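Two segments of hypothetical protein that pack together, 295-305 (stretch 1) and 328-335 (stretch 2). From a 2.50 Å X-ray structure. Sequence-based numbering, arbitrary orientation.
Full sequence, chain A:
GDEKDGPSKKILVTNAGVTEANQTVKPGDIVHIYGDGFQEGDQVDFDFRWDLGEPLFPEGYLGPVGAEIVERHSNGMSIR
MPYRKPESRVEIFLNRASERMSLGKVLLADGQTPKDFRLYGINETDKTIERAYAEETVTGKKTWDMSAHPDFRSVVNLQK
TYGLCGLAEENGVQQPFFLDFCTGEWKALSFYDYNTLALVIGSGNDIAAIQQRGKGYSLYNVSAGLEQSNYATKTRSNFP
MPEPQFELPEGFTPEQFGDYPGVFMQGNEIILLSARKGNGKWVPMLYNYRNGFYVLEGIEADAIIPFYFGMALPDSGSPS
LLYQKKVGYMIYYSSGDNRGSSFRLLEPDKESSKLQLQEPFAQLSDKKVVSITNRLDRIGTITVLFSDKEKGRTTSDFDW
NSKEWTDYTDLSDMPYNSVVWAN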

# COMPACT_ATOMS: atom_id res chain seq x y z
N VAL A 295 12.35 24.13 29.35
CA VAL A 295 11.81 23.40 30.49
C VAL A 295 10.32 23.67 30.58
O VAL A 295 9.89 24.82 30.46
CB VAL A 295 12.47 23.86 31.82
CG1 VAL A 295 11.92 23.08 33.00
CG2 VAL A 295 13.99 23.73 31.74
N LEU A 296 9.53 22.62 30.77
CA LEU A 296 8.11 22.79 31.02
C LEU A 296 7.95 23.17 32.50
O LEU A 296 7.99 22.31 33.37
CB LEU A 296 7.34 21.51 30.68
CG LEU A 296 5.82 21.57 30.82
CD1 LEU A 296 5.23 22.62 29.88
CD2 LEU A 296 5.21 20.20 30.55
N GLU A 297 7.79 24.47 32.75
CA GLU A 297 7.90 25.03 34.10
C GLU A 297 6.80 24.56 35.06
O GLU A 297 5.73 24.13 34.63
CB GLU A 297 7.90 26.56 34.05
CG GLU A 297 9.09 27.18 33.33
CD GLU A 297 10.40 27.04 34.09
OE1 GLU A 297 10.39 26.62 35.27
OE2 GLU A 297 11.46 27.35 33.50
N GLY A 298 7.09 24.65 36.36
CA GLY A 298 6.10 24.40 37.41
C GLY A 298 6.05 22.99 37.97
O GLY A 298 5.33 22.74 38.93
N ILE A 299 6.80 22.07 37.37
CA ILE A 299 6.82 20.67 37.82
C ILE A 299 8.22 20.23 38.23
O ILE A 299 9.17 20.31 37.44
CB ILE A 299 6.28 19.72 36.73
CG1 ILE A 299 4.80 19.99 36.45
CG2 ILE A 299 6.48 18.26 37.13
CD1 ILE A 299 4.54 21.00 35.35
N GLU A 300 8.35 19.78 39.48
CA GLU A 300 9.57 19.16 39.98
C GLU A 300 9.16 17.95 40.82
O GLU A 300 8.65 18.10 41.93
CB GLU A 300 10.39 20.16 40.80
CG GLU A 300 11.80 19.69 41.12
CD GLU A 300 12.71 20.82 41.58
OE1 GLU A 300 12.43 21.43 42.63
OE2 GLU A 300 13.72 21.08 40.90
N ALA A 301 9.37 16.76 40.27
CA ALA A 301 8.83 15.52 40.85
C ALA A 301 9.92 14.50 41.18
O ALA A 301 11.10 14.74 40.91
CB ALA A 301 7.81 14.92 39.90
N ASP A 302 9.52 13.38 41.75
CA ASP A 302 10.45 12.33 42.17
C ASP A 302 10.76 11.32 41.07
O ASP A 302 11.72 10.57 41.18
CB ASP A 302 9.93 11.62 43.42
CG ASP A 302 9.83 12.56 44.61
OD1 ASP A 302 10.81 13.29 44.86
OD2 ASP A 302 8.79 12.55 45.29
N ALA A 303 9.92 11.29 40.04
CA ALA A 303 10.23 10.55 38.80
C ALA A 303 9.33 11.03 37.68
O ALA A 303 8.15 11.34 37.90
CB ALA A 303 10.08 9.05 39.00
N ILE A 304 9.89 11.12 36.47
CA ILE A 304 9.14 11.52 35.29
C ILE A 304 9.57 10.67 34.11
O ILE A 304 10.76 10.60 33.79
CB ILE A 304 9.35 13.01 34.94
CG1 ILE A 304 8.91 13.90 36.11
CG2 ILE A 304 8.56 13.38 33.69
CD1 ILE A 304 9.14 15.38 35.87
N ILE A 305 8.60 10.01 33.48
CA ILE A 305 8.86 9.20 32.30
C ILE A 305 7.89 9.61 31.20
O ILE A 305 6.67 9.57 31.41
CB ILE A 305 8.67 7.70 32.60
CG1 ILE A 305 9.49 7.28 33.83
CG2 ILE A 305 9.06 6.86 31.39
CD1 ILE A 305 9.21 5.87 34.31
N GLY A 328 2.34 12.02 26.62
CA GLY A 328 2.37 12.71 27.89
C GLY A 328 3.50 12.26 28.79
O GLY A 328 4.45 11.60 28.36
N TYR A 329 3.37 12.64 30.06
CA TYR A 329 4.35 12.36 31.09
C TYR A 329 3.71 11.58 32.23
O TYR A 329 2.62 11.93 32.69
CB TYR A 329 4.88 13.68 31.65
CG TYR A 329 5.90 14.40 30.79
CD1 TYR A 329 7.19 13.89 30.62
CD2 TYR A 329 5.60 15.62 30.20
CE1 TYR A 329 8.13 14.56 29.87
CE2 TYR A 329 6.54 16.30 29.44
CZ TYR A 329 7.81 15.77 29.28
OH TYR A 329 8.75 16.44 28.53
N MSE A 330 4.38 10.52 32.67
CA MSE A 330 4.05 9.86 33.93
C MSE A 330 4.78 10.65 34.99
O MSE A 330 6.00 10.77 34.92
CB MSE A 330 4.51 8.41 33.96
CG MSE A 330 3.96 7.62 35.15
SE MSE A 330 4.84 8.08 36.87
CE MSE A 330 6.74 7.78 36.43
N ILE A 331 4.05 11.19 35.96
CA ILE A 331 4.64 12.00 37.02
C ILE A 331 4.43 11.34 38.37
O ILE A 331 3.30 11.06 38.76
CB ILE A 331 4.04 13.43 37.02
CG1 ILE A 331 4.47 14.15 35.74
CG2 ILE A 331 4.50 14.21 38.24
CD1 ILE A 331 3.64 15.38 35.43
N TYR A 332 5.53 11.10 39.10
CA TYR A 332 5.49 10.38 40.37
C TYR A 332 5.99 11.24 41.53
O TYR A 332 7.04 11.86 41.44
CB TYR A 332 6.33 9.10 40.29
CG TYR A 332 6.57 8.44 41.63
CD1 TYR A 332 5.60 7.62 42.21
CD2 TYR A 332 7.76 8.63 42.33
CE1 TYR A 332 5.82 7.01 43.44
CE2 TYR A 332 7.98 8.03 43.55
CZ TYR A 332 7.01 7.22 44.11
OH TYR A 332 7.23 6.63 45.33
N TYR A 333 5.22 11.26 42.62
CA TYR A 333 5.62 11.89 43.87
C TYR A 333 5.61 10.83 44.97
O TYR A 333 4.67 10.04 45.07
CB TYR A 333 4.66 13.02 44.25
CG TYR A 333 4.68 14.21 43.31
CD1 TYR A 333 5.65 15.20 43.43
CD2 TYR A 333 3.72 14.35 42.30
CE1 TYR A 333 5.67 16.30 42.57
CE2 TYR A 333 3.73 15.44 41.45
CZ TYR A 333 4.71 16.41 41.58
OH TYR A 333 4.72 17.50 40.73
N SER A 334 6.65 10.82 45.81
CA SER A 334 6.76 9.82 46.88
C SER A 334 5.83 10.10 48.07
O SER A 334 5.52 9.19 48.83
CB SER A 334 8.21 9.71 47.38
OG SER A 334 9.13 9.76 46.31
N SER A 335 5.38 11.34 48.22
CA SER A 335 4.52 11.72 49.34
C SER A 335 3.56 12.87 48.99
O SER A 335 3.59 13.39 47.87
CB SER A 335 5.39 12.12 50.53
OG SER A 335 6.33 13.10 50.15

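Residues 303-305 and 328-333 run as neighbouring antiparallel strands, with axes 4.8 Å apart at their closest approach. Contact between the two stretches buries 653 Å², both sides summed.

Backbone hydrogen bonds set the register. Ala-303 pairs with Tyr-332: Tyr-332 N donates to Ala-303 O at 2.9 Å, and Ala-303 N donates to Tyr-332 O at a longer 3.3 Å. Ile-305 pairs with Met-330 in the same way, with Met-330 N to Ile-305 O at 2.8 Å and Ile-305 N to Met-330 O at 3.1 Å. Between them, Ile-304 and Ile-331 form a non-hydrogen-bonded pair. Here the CA of Ile-304 lies 3.2 Å from Met-330 O, a CA-H...O contact. Just before the strand, Asp-302 N also donates to Tyr-332 O, at 2.9 Å, so this one carbonyl accepts two amide protons.

Asp-302 adds a polar clamp at the end of the pairing. Its CA-to-CB bond points toward stretch 2, and chi1 is in the m well. Ser-334 N donates to Asp-302 OD2 at 2.8 Å with a nearly straight geometry. Ser-334 OG makes a weak hydrogen bond to the same OD2 at 3.0 Å. A carboxylate suits this place because one oxygen can accept from both amide and hydroxyl. The other, OD1, is hydrogen-bonded elsewhere in the structure.

Apolar side chains pack on both faces of the sheet. On one face lie Ala-303, Ile-305, Met-330 and Tyr-332. Met-330 is a selenomethionine; its CE lies 3.8 Å from Ile-305 CD1 and 4.4 Å from Ala-303 CB. Ala-303 CB also meets Tyr-332 CB at 4.0 Å. The methionine end packs closer to Ile-305 than to the small Ala-303.

The other face carries Ile-304 and Ile-331, whose CG1 atoms are 4.5 Å apart. Ile-304 CG2 reaches Tyr-329 CD1 at 3.4 Å. The loop before the strand extends this packing. Leu-296 CD2 approaches Tyr-329 CE2 at 4.3 Å, Ile-299 CG2 approaches Ile-331 CD1 at 4.4 Å, and Ala-301 CB lies 3.8 Å from Ile-331 CG2. Leu-296 and Ile-304 bring branched apolar chains against the buried Tyr-329 ring, while Ile-299 and the single methyl of Ala-301 pack on Ile-331. The Tyr-329 hydroxyl is satisfied elsewhere in the structure.

The Tyr-333 ring takes a CH-pi contact. Ala-301 CB sits over one face, 4.0 Å from the ring centroid. The short methyl side chain lies close against the ring. Glu-300 O lies at the ring edge, 3.5 Å from Tyr-333 CE1.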